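Local coordinates for protein esterase (Staphylococcus aureus subsp. aureus USA300_TCH1516, PDB 3D7R) that probably hydrolyses ester bonds as a putative esterase of the alpha/beta hydrolase fold, at residues 198-202 and 296-300; 95-100 and 157-161; 41-46 and 226-231. One frame throughout, in Å; residues are numbered along the deposited sequence.

Contact 1 (198-202 and 296-300)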
loop_
_atom_site.group_PDB
_atom_site.type_symbol
_atom_site.label_atom_id
_atom_site.label_comp_id
_atom_site.label_asym_id
_atom_site.label_seq_id
_atom_site.Cartn_x
_atom_site.Cartn_y
_atom_site.Cartn_z
ATOM N N LEU A 198 2.241 -6.855 2.266
ATOM C CA LEU A 198 0.943 -6.185 2.195
ATOM C C LEU A 198 0.541 -5.724 3.579
ATOM O O LEU A 198 0.433 -6.544 4.499
ATOM C CB LEU A 198 -0.121 -7.141 1.637
ATOM C CG LEU A 198 0.136 -7.816 0.277
ATOM C CD1 LEU A 198 -1.080 -8.675 -0.139
ATOM C CD2 LEU A 198 0.441 -6.783 -0.811
ATOM N N ILE A 199 0.337 -4.420 3.747
ATOM C CA ILE A 199 -0.100 -3.874 5.039
ATOM C C ILE A 199 -1.549 -3.368 4.924
ATOM O O ILE A 199 -1.836 -2.410 4.198
ATOM C CB ILE A 199 0.839 -2.731 5.557
ATOM C CG1 ILE A 199 2.290 -3.214 5.685
ATOM C CG2 ILE A 199 0.311 -2.139 6.893
ATOM C CD1 ILE A 199 3.344 -2.083 5.692
ATOM N N SER A 200 -2.468 -4.019 5.635
ATOM C CA SER A 200 -3.886 -3.665 5.547
ATOM C C SER A 200 -4.352 -3.456 4.092
ATOM O O SER A 200 -4.959 -2.407 3.786
ATOM C CB SER A 200 -4.177 -2.391 6.364
ATOM O OG SER A 200 -4.046 -2.640 7.742
ATOM N N PRO A 201 -4.089 -4.442 3.202
ATOM C CA PRO A 201 -4.422 -4.227 1.792
ATOM C C PRO A 201 -5.934 -4.168 1.625
ATOM O O PRO A 201 -6.651 -4.902 2.314
ATOM C CB PRO A 201 -3.875 -5.494 1.091
ATOM C CG PRO A 201 -3.818 -6.552 2.147
ATOM C CD PRO A 201 -3.524 -5.791 3.449
ATOM N N ILE A 202 -6.410 -3.301 0.739
ATOM C CA ILE A 202 -7.830 -3.275 0.394
ATOM C C ILE A 202 -7.995 -4.215 -0.809
ATOM O O ILE A 202 -7.971 -3.787 -1.969
ATOM C CB ILE A 202 -8.326 -1.823 0.093
ATOM C CG1 ILE A 202 -8.139 -0.911 1.310
ATOM C CG2 ILE A 202 -9.804 -1.823 -0.328
ATOM C CD1 ILE A 202 -8.293 0.594 0.949
ATOM N N VAL A 296 -6.383 -1.284 14.220
ATOM C CA VAL A 296 -7.169 -0.553 13.242
ATOM C C VAL A 296 -6.545 -0.621 11.842
ATOM O O VAL A 296 -5.419 -1.111 11.675
ATOM C CB VAL A 296 -7.377 0.940 13.676
ATOM C CG1 VAL A 296 -8.016 1.022 15.083
ATOM C CG2 VAL A 296 -6.069 1.748 13.622
ATOM N N HIS A 297 -7.283 -0.125 10.846
ATOM C CA HIS A 297 -6.778 -0.052 9.472
ATOM C C HIS A 297 -5.443 0.682 9.410
ATOM O O HIS A 297 -5.330 1.792 9.930
ATOM C CB HIS A 297 -7.775 0.666 8.560
ATOM C CG HIS A 297 -7.313 0.757 7.135
ATOM N ND1 HIS A 297 -7.131 -0.358 6.343
ATOM C CD2 HIS A 297 -6.968 1.823 6.371
ATOM C CE1 HIS A 297 -6.707 0.019 5.147
ATOM N NE2 HIS A 297 -6.597 1.336 5.140
ATOM N N ASP A 298 -4.435 0.047 8.804
ATOM C CA ASP A 298 -3.175 0.726 8.487
ATOM C C ASP A 298 -2.419 1.014 9.773
ATOM O O ASP A 298 -1.621 1.980 9.840
ATOM C CB ASP A 298 -3.480 2.051 7.766
ATOM C CG ASP A 298 -2.455 2.416 6.680
ATOM O OD1 ASP A 298 -1.707 1.547 6.208
ATOM O OD2 ASP A 298 -2.433 3.604 6.280
ATOM N N PHE A 299 -2.637 0.176 10.792
ATOM C CA PHE A 299 -2.150 0.495 12.145
ATOM C C PHE A 299 -0.653 0.854 12.262
ATOM O O PHE A 299 -0.328 1.696 13.079
ATOM C CB PHE A 299 -2.560 -0.564 13.181
ATOM C CG PHE A 299 -1.752 -1.829 13.124
ATOM C CD1 PHE A 299 -0.544 -1.936 13.831
ATOM C CD2 PHE A 299 -2.205 -2.922 12.388
ATOM C CE1 PHE A 299 0.223 -3.119 13.787
ATOM C CE2 PHE A 299 -1.457 -4.111 12.323
ATOM C CZ PHE A 299 -0.240 -4.212 13.023
ATOM N N PRO A 300 0.246 0.222 11.463
ATOM C CA PRO A 300 1.674 0.519 11.601
ATOM C C PRO A 300 2.091 1.980 11.357
ATOM O O PRO A 300 3.228 2.334 11.671
ATOM C CB PRO A 300 2.327 -0.402 10.559
ATOM C CG PRO A 300 1.347 -1.579 10.467
ATOM C CD PRO A 300 0.033 -0.818 10.430
#
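A type II beta turn from Val296 to Phe299 sets His297 and Asp298 against Ser200, just beyond the C-terminal end of strand 195-199. Val296 supplies its carbonyl O to the weak bond from Phe299 N that closes the turn. His297 swings its imidazole along the serine: with CG anti to the backbone N (chi1 -179°), CE1 lies 3.3 Å from Ser200 O, obliquely to the ring, and ND1 lies 3.6 Å from Ser200 CB. The Ile202 side chain runs roughly perpendicular to that of His297, Ile202 CG1 4.2 Å from His297 CE1. Asp298, with positive phi as its place in the turn requires, turns its amide to the serine hydroxyl; Asp298 N donates to Ser200 OG over 2.9 Å at 156°. After Phe299, whose ring has Pro300 CD over one face, Pro300 slides past Ile199 in the opposite direction, its CG 3.8 Å from Ile199 CG2.

Glu267 ties the two polar groups together, OE1 hydrogen-bonded to His297 ND1 and OE2 to Ser200 OG. The glutamate–histidine pair is consistent with the acid and histidine of an alpha/beta hydrolase catalytic triad. Ser200 would then act in the second shell: gripped by the Asp298 amide and the glutamate, its buried hydroxyl links the histidine's own turn to the carboxylate and would help to orient that carboxylate toward the ring.

Contact 2 (95-100 and 157-161). With DMS (dimethyl sulfoxide), chain L.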
loop_
_atom_site.group_PDB
_atom_site.type_symbol
_atom_site.label_atom_id
_atom_site.label_comp_id
_atom_site.label_asym_id
_atom_site.label_seq_id
_atom_site.Cartn_x
_atom_site.Cartn_y
_atom_site.Cartn_z
ATOM N N ILE A 95 22.386 -0.007 0.270
ATOM C CA ILE A 95 21.592 0.204 -0.945
ATOM C C ILE A 95 21.557 -1.001 -1.904
ATOM O O ILE A 95 20.885 -0.936 -2.941
ATOM C CB ILE A 95 22.081 1.450 -1.722
ATOM C CG1 ILE A 95 23.509 1.221 -2.237
ATOM C CG2 ILE A 95 21.960 2.700 -0.835
ATOM C CD1 ILE A 95 23.941 2.161 -3.367
ATOM N N ASP A 96 22.238 -2.095 -1.548
ATOM C CA ASP A 96 22.269 -3.280 -2.401
ATOM C C ASP A 96 20.924 -3.979 -2.535
ATOM O O ASP A 96 20.735 -4.799 -3.432
ATOM C CB ASP A 96 23.395 -4.269 -2.007
ATOM C CG ASP A 96 23.374 -4.669 -0.531
ATOM O OD1 ASP A 96 22.653 -4.051 0.292
ATOM O OD2 ASP A 96 24.125 -5.609 -0.174
ATOM N N LYS A 97 19.999 -3.661 -1.629
ATOM C CA LYS A 97 18.657 -4.245 -1.652
ATOM C C LYS A 97 17.614 -3.129 -1.575
ATOM O O LYS A 97 17.818 -2.138 -0.875
ATOM C CB LYS A 97 18.479 -5.255 -0.507
ATOM C CG LYS A 97 19.450 -6.452 -0.573
ATOM C CD LYS A 97 19.304 -7.415 0.594
ATOM C CE LYS A 97 19.641 -6.776 1.975
ATOM N NZ LYS A 97 21.091 -6.449 2.218
ATOM N N LYS A 98 16.513 -3.286 -2.304
ATOM C CA LYS A 98 15.486 -2.241 -2.384
ATOM C C LYS A 98 14.116 -2.718 -1.915
ATOM O O LYS A 98 13.738 -3.872 -2.158
ATOM C CB LYS A 98 15.323 -1.746 -3.829
ATOM C CG LYS A 98 16.608 -1.595 -4.659
ATOM C CD LYS A 98 17.372 -0.343 -4.292
ATOM C CE LYS A 98 18.559 -0.105 -5.243
ATOM N NZ LYS A 98 19.533 0.807 -4.585
ATOM N N ILE A 99 13.366 -1.807 -1.285
ATOM C CA ILE A 99 11.918 -1.986 -1.094
ATOM C C ILE A 99 11.211 -0.933 -1.954
ATOM O O ILE A 99 11.390 0.274 -1.751
ATOM C CB ILE A 99 11.471 -1.816 0.374
ATOM C CG1 ILE A 99 12.031 -2.942 1.244
ATOM C CG2 ILE A 99 9.919 -1.787 0.471
ATOM C CD1 ILE A 99 12.025 -2.634 2.769
ATOM N N LEU A 100 10.454 -1.393 -2.945
ATOM C CA LEU A 100 9.582 -0.503 -3.705
ATOM C C LEU A 100 8.328 -0.309 -2.874
ATOM O O LEU A 100 7.520 -1.233 -2.741
ATOM C CB LEU A 100 9.229 -1.117 -5.077
ATOM C CG LEU A 100 8.308 -0.301 -5.995
ATOM C CD1 LEU A 100 8.790 1.168 -6.133
ATOM C CD2 LEU A 100 8.183 -0.960 -7.372
ATOM N N LEU A 157 14.693 -0.026 -10.698
ATOM C CA LEU A 157 15.296 -0.764 -9.570
ATOM C C LEU A 157 15.878 -2.141 -9.960
ATOM O O LEU A 157 17.007 -2.478 -9.597
ATOM C CB LEU A 157 14.261 -0.920 -8.443
ATOM C CG LEU A 157 13.690 0.387 -7.861
ATOM C CD1 LEU A 157 12.731 0.100 -6.674
ATOM C CD2 LEU A 157 14.801 1.336 -7.421
ATOM N N VAL A 158 15.128 -2.917 -10.734
ATOM C CA VAL A 158 15.617 -4.211 -11.221
ATOM C C VAL A 158 16.926 -4.042 -12.034
ATOM O O VAL A 158 17.840 -4.874 -11.945
ATOM C CB VAL A 158 14.532 -4.935 -12.059
ATOM C CG1 VAL A 158 15.136 -6.115 -12.874
ATOM C CG2 VAL A 158 13.415 -5.429 -11.156
ATOM N N SER A 159 17.004 -2.974 -12.832
ATOM C CA SER A 159 18.170 -2.742 -13.669
ATOM C C SER A 159 19.361 -2.423 -12.767
ATOM O O SER A 159 20.516 -2.677 -13.130
ATOM C CB SER A 159 17.908 -1.612 -14.662
ATOM O OG SER A 159 17.982 -0.351 -13.999
ATOM N N GLU A 160 19.078 -1.889 -11.582
ATOM C CA GLU A 160 20.142 -1.537 -10.644
ATOM C C GLU A 160 20.706 -2.740 -9.876
ATOM O O GLU A 160 21.924 -2.911 -9.777
ATOM C CB GLU A 160 19.672 -0.447 -9.669
ATOM C CG GLU A 160 19.478 0.909 -10.318
ATOM C CD GLU A 160 18.860 1.916 -9.381
ATOM O OE1 GLU A 160 18.974 1.753 -8.144
ATOM O OE2 GLU A 160 18.255 2.876 -9.884
ATOM N N VAL A 161 19.842 -3.590 -9.342
ATOM C CA VAL A 161 20.325 -4.591 -8.389
ATOM C C VAL A 161 19.848 -6.007 -8.667
ATOM O O VAL A 161 20.214 -6.932 -7.933
ATOM C CB VAL A 161 19.973 -4.202 -6.933
ATOM C CG1 VAL A 161 20.692 -2.875 -6.530
ATOM C CG2 VAL A 161 18.447 -4.102 -6.732
HETATM S S DMS L . 26.082 -1.669 0.575
HETATM O O DMS L . 24.677 -1.520 -0.513
HETATM C C1 DMS L . 26.996 -3.195 0.211
HETATM C C2 DMS L . 27.331 -0.462 0.053
HETATM O O HOH W 1 21.238 1.483 -6.589
#
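Helix 143-161 forms the beta-alpha-beta crossover between strands 129-133 and 166-171, and its C-terminal part packs through Leu157 and Val161 on Lys98 and Leu100 of strand 98-102, the strand lying between those two in the sheet. The short axes of 98-100 and 157-161 run antiparallel at 173°, 10.3 Å apart at closest approach. At the inner end Leu157 reaches the strand with one methyl, CD1 standing 4.0 Å from Leu100 CB as the two leucines cross obliquely.

Nearer the surface, Lys98 and Val161 share the space between strand and helix. The lysine chain bends at its second torsion (chi2 -77°), which carries it across the valine at a slant: Lys98 CG meets Val161 CG2 at 3.7 Å, and further out Lys98 CE meets Val161 CG1 at 3.7 Å. Asp96 O also rests against Val161 CB and CG1. The bend also brings Lys98 NZ back over its own loop, where it donates to Ile95 O over 2.8 Å, in the carbonyl plane and on a lone pair. A water accepts from Lys98 NZ at 2.7 Å and donates to Glu160 OE1 at 2.8 Å, bridging a long direct ion pair of 3.7 Å between NZ and OE1. Glu160 has its stronger charge partner in Arg88. Ile95 O, the water and the carboxylate of Glu129 together hold the ammonium of this buried lysine. On the far side of the loop, Ile95 N and, weakly, Asp96 N donate to the oxygen of a dimethyl sulfoxide, probably from the crystallisation liquor.

With apolar branches inside and a water-bridged ion pair toward the outer end, the arrangement is that of a beta-alpha-beta crossover helix laid on the parallel strands of an alpha/beta hydrolase sheet.

Contact 3 (41-46 and 226-231)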
loop_
_atom_site.group_PDB
_atom_site.type_symbol
_atom_site.label_atom_id
_atom_site.label_comp_id
_atom_site.label_asym_id
_atom_site.label_seq_id
_atom_site.Cartn_x
_atom_site.Cartn_y
_atom_site.Cartn_z
ATOM N N ILE A 41 -12.098 9.874 4.439
ATOM C CA ILE A 41 -12.954 9.504 3.319
ATOM C C ILE A 41 -14.356 9.157 3.829
ATOM O O ILE A 41 -15.130 8.458 3.150
ATOM C CB ILE A 41 -12.366 8.333 2.494
ATOM C CG1 ILE A 41 -12.142 7.101 3.375
ATOM C CG2 ILE A 41 -11.083 8.765 1.798
ATOM C CD1 ILE A 41 -12.152 5.825 2.612
HETATM N N MSE A 42 -14.689 9.672 5.014
HETATM C CA MSE A 42 -15.998 9.415 5.618
HETATM C C MSE A 42 -17.035 10.349 4.997
HETATM O O MSE A 42 -17.623 11.174 5.702
HETATM C CB MSE A 42 -15.944 9.621 7.140
HETATM C CG MSE A 42 -15.020 8.660 7.875
HETATM SE SE MSE A 42 -15.301 6.789 7.344
HETATM C CE MSE A 42 -14.692 5.970 8.974
ATOM N N PHE A 43 -17.263 10.225 3.687
ATOM C CA PHE A 43 -18.135 11.182 2.971
ATOM C C PHE A 43 -19.598 10.958 3.312
ATOM O O PHE A 43 -20.031 9.811 3.412
ATOM C CB PHE A 43 -17.968 11.083 1.454
ATOM C CG PHE A 43 -16.546 11.145 0.992
ATOM C CD1 PHE A 43 -15.742 12.216 1.327
ATOM C CD2 PHE A 43 -16.014 10.117 0.215
ATOM C CE1 PHE A 43 -14.427 12.287 0.880
ATOM C CE2 PHE A 43 -14.687 10.165 -0.237
ATOM C CZ PHE A 43 -13.895 11.239 0.112
ATOM N N LYS A 44 -20.349 12.044 3.479
ATOM C CA LYS A 44 -21.782 11.945 3.841
ATOM C C LYS A 44 -22.651 11.656 2.628
ATOM O O LYS A 44 -23.672 10.972 2.725
ATOM C CB LYS A 44 -22.262 13.241 4.492
ATOM C CG LYS A 44 -21.716 13.501 5.879
ATOM C CD LYS A 44 -22.384 14.698 6.557
ATOM C CE LYS A 44 -22.021 16.014 5.904
ATOM N NZ LYS A 44 -20.542 16.169 5.736
ATOM N N ASN A 45 -22.220 12.172 1.477
ATOM C CA ASN A 45 -23.066 12.258 0.290
ATOM C C ASN A 45 -22.250 12.613 -0.965
ATOM O O ASN A 45 -21.023 12.740 -0.903
ATOM C CB ASN A 45 -24.174 13.299 0.525
ATOM C CG ASN A 45 -23.625 14.652 0.983
ATOM O OD1 ASN A 45 -22.564 15.094 0.538
ATOM N ND2 ASN A 45 -24.357 15.317 1.876
ATOM N N ASP A 46 -22.937 12.775 -2.096
ATOM C CA ASP A 46 -22.266 13.064 -3.356
ATOM C C ASP A 46 -21.531 14.392 -3.295
ATOM O O ASP A 46 -20.442 14.540 -3.852
ATOM C CB ASP A 46 -23.252 13.009 -4.528
ATOM C CG ASP A 46 -23.560 11.569 -4.964
ATOM O OD1 ASP A 46 -22.933 10.615 -4.439
ATOM O OD2 ASP A 46 -24.439 11.382 -5.838
ATOM N N PHE A 226 -18.826 3.561 1.106
ATOM C CA PHE A 226 -19.157 4.686 0.212
ATOM C C PHE A 226 -17.914 5.412 -0.304
ATOM O O PHE A 226 -17.778 5.619 -1.509
ATOM C CB PHE A 226 -20.101 5.678 0.912
ATOM C CG PHE A 226 -20.557 6.833 0.037
ATOM C CD1 PHE A 226 -21.259 6.602 -1.155
ATOM C CD2 PHE A 226 -20.341 8.151 0.445
ATOM C CE1 PHE A 226 -21.703 7.672 -1.933
ATOM C CE2 PHE A 226 -20.769 9.223 -0.335
ATOM C CZ PHE A 226 -21.450 8.977 -1.532
ATOM N N GLY A 227 -17.026 5.822 0.604
ATOM C CA GLY A 227 -15.793 6.546 0.233
ATOM C C GLY A 227 -14.872 5.758 -0.694
ATOM O O GLY A 227 -14.415 6.274 -1.716
ATOM N N VAL A 228 -14.608 4.500 -0.350
ATOM C CA VAL A 228 -13.746 3.639 -1.161
ATOM C C VAL A 228 -14.391 3.379 -2.540
ATOM O O VAL A 228 -13.737 3.567 -3.586
ATOM C CB VAL A 228 -13.382 2.321 -0.387
ATOM C CG1 VAL A 228 -12.710 1.279 -1.276
ATOM C CG2 VAL A 228 -12.496 2.645 0.827
ATOM N N ASN A 229 -15.676 2.997 -2.549
ATOM C CA ASN A 229 -16.403 2.811 -3.820
ATOM C C ASN A 229 -16.262 4.032 -4.740
ATOM O O ASN A 229 -15.840 3.919 -5.898
ATOM C CB ASN A 229 -17.903 2.547 -3.582
ATOM C CG ASN A 229 -18.194 1.161 -2.962
ATOM O OD1 ASN A 229 -19.330 0.881 -2.572
ATOM N ND2 ASN A 229 -17.186 0.312 -2.868
ATOM N N GLU A 230 -16.607 5.203 -4.218
ATOM C CA GLU A 230 -16.655 6.423 -5.030
ATOM C C GLU A 230 -15.269 6.822 -5.529
ATOM O O GLU A 230 -15.084 7.169 -6.698
ATOM C CB GLU A 230 -17.305 7.566 -4.248
ATOM C CG GLU A 230 -18.806 7.378 -3.993
ATOM C CD GLU A 230 -19.626 7.346 -5.282
ATOM O OE1 GLU A 230 -19.507 8.256 -6.129
ATOM O OE2 GLU A 230 -20.388 6.393 -5.455
ATOM N N ILE A 231 -14.281 6.765 -4.653
ATOM C CA ILE A 231 -12.925 7.125 -5.080
ATOM C C ILE A 231 -12.408 6.136 -6.132
ATOM O O ILE A 231 -11.886 6.539 -7.168
ATOM C CB ILE A 231 -11.958 7.222 -3.900
ATOM C CG1 ILE A 231 -12.376 8.366 -2.967
ATOM C CG2 ILE A 231 -10.499 7.435 -4.406
ATOM C CD1 ILE A 231 -11.536 8.406 -1.681
#
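Segment 41-46 passes the flank of helix 225-236, coming nearest where the CA atoms of Ile41 and Gly227 are 5.1 Å apart; it makes an inverse gamma turn centred on Met42, and Asn45 is the N-cap of helix 46-61, which Asp46 begins. Helix 225-236 belongs to the excursion between strands 195-199 and 259-264, the place where many alpha/beta hydrolases insert a cap, and its pairing with the N-terminal part of the chain is consistent with such a cap.

Gly227 lets the two backbones close in: its CA makes a CH···O contact of 3.6 Å to Ile41 O, the carbonyl that also accepts the weak bond of the gamma turn and lies over one face of the Phe43 ring. Ile41 meets the helix with two branches. Its CG1 sits between the backbone N and the carbonyl carbon (chi1 58°), which sends CD1 to Val228 CG2 at 3.7 Å, while CG2 meets Ile231 CD1 at 3.5 Å. Ile231 CD1 also lies in the plane of the Phe43 ring, at its edge, 3.9 Å from Phe43 CE2. The ring of Phe43 further meets that of Phe52 in helix 46-61.

Phe226 lies against residues 43-46 of the loop. With CG anti to the backbone N (chi1 -177°), its ring points its edge into a row of oxygens: CD2 is 3.4 Å from Phe43 O, and CE2 is 3.6 Å from Asn45 O. Glu230 CG lies over one face, its carboxylate near that of Asp46, a like-charge neighbour. Asp46 completes the row, its carboxylate tilted only 16° from the ring plane and its OD1 3.7 Å from Phe226 CZ.

From the N terminus, contact 3 opens first, at residues 41-46, ahead of helix 46-61. Contact 2 then opens at 95-100 and closes at 157-161, both within the stretch of chain that contact 3 spans, so contact 2 is nested in it; it binds a crossover helix to the sheet. Contact 1 opens at 198-202 before contact 3 closes at 226-231, and closes only at 296-300, so these two cross, while contacts 2 and 1 follow in series. Contact 1 joins the end of strand 195-199 to the loop after strand 287-292, about 24 Å from contact 2 between centres. Contact 3 joins the N-terminal region to helix 225-236, about 37 Å from contact 2, centre to centre, across the chain's middle.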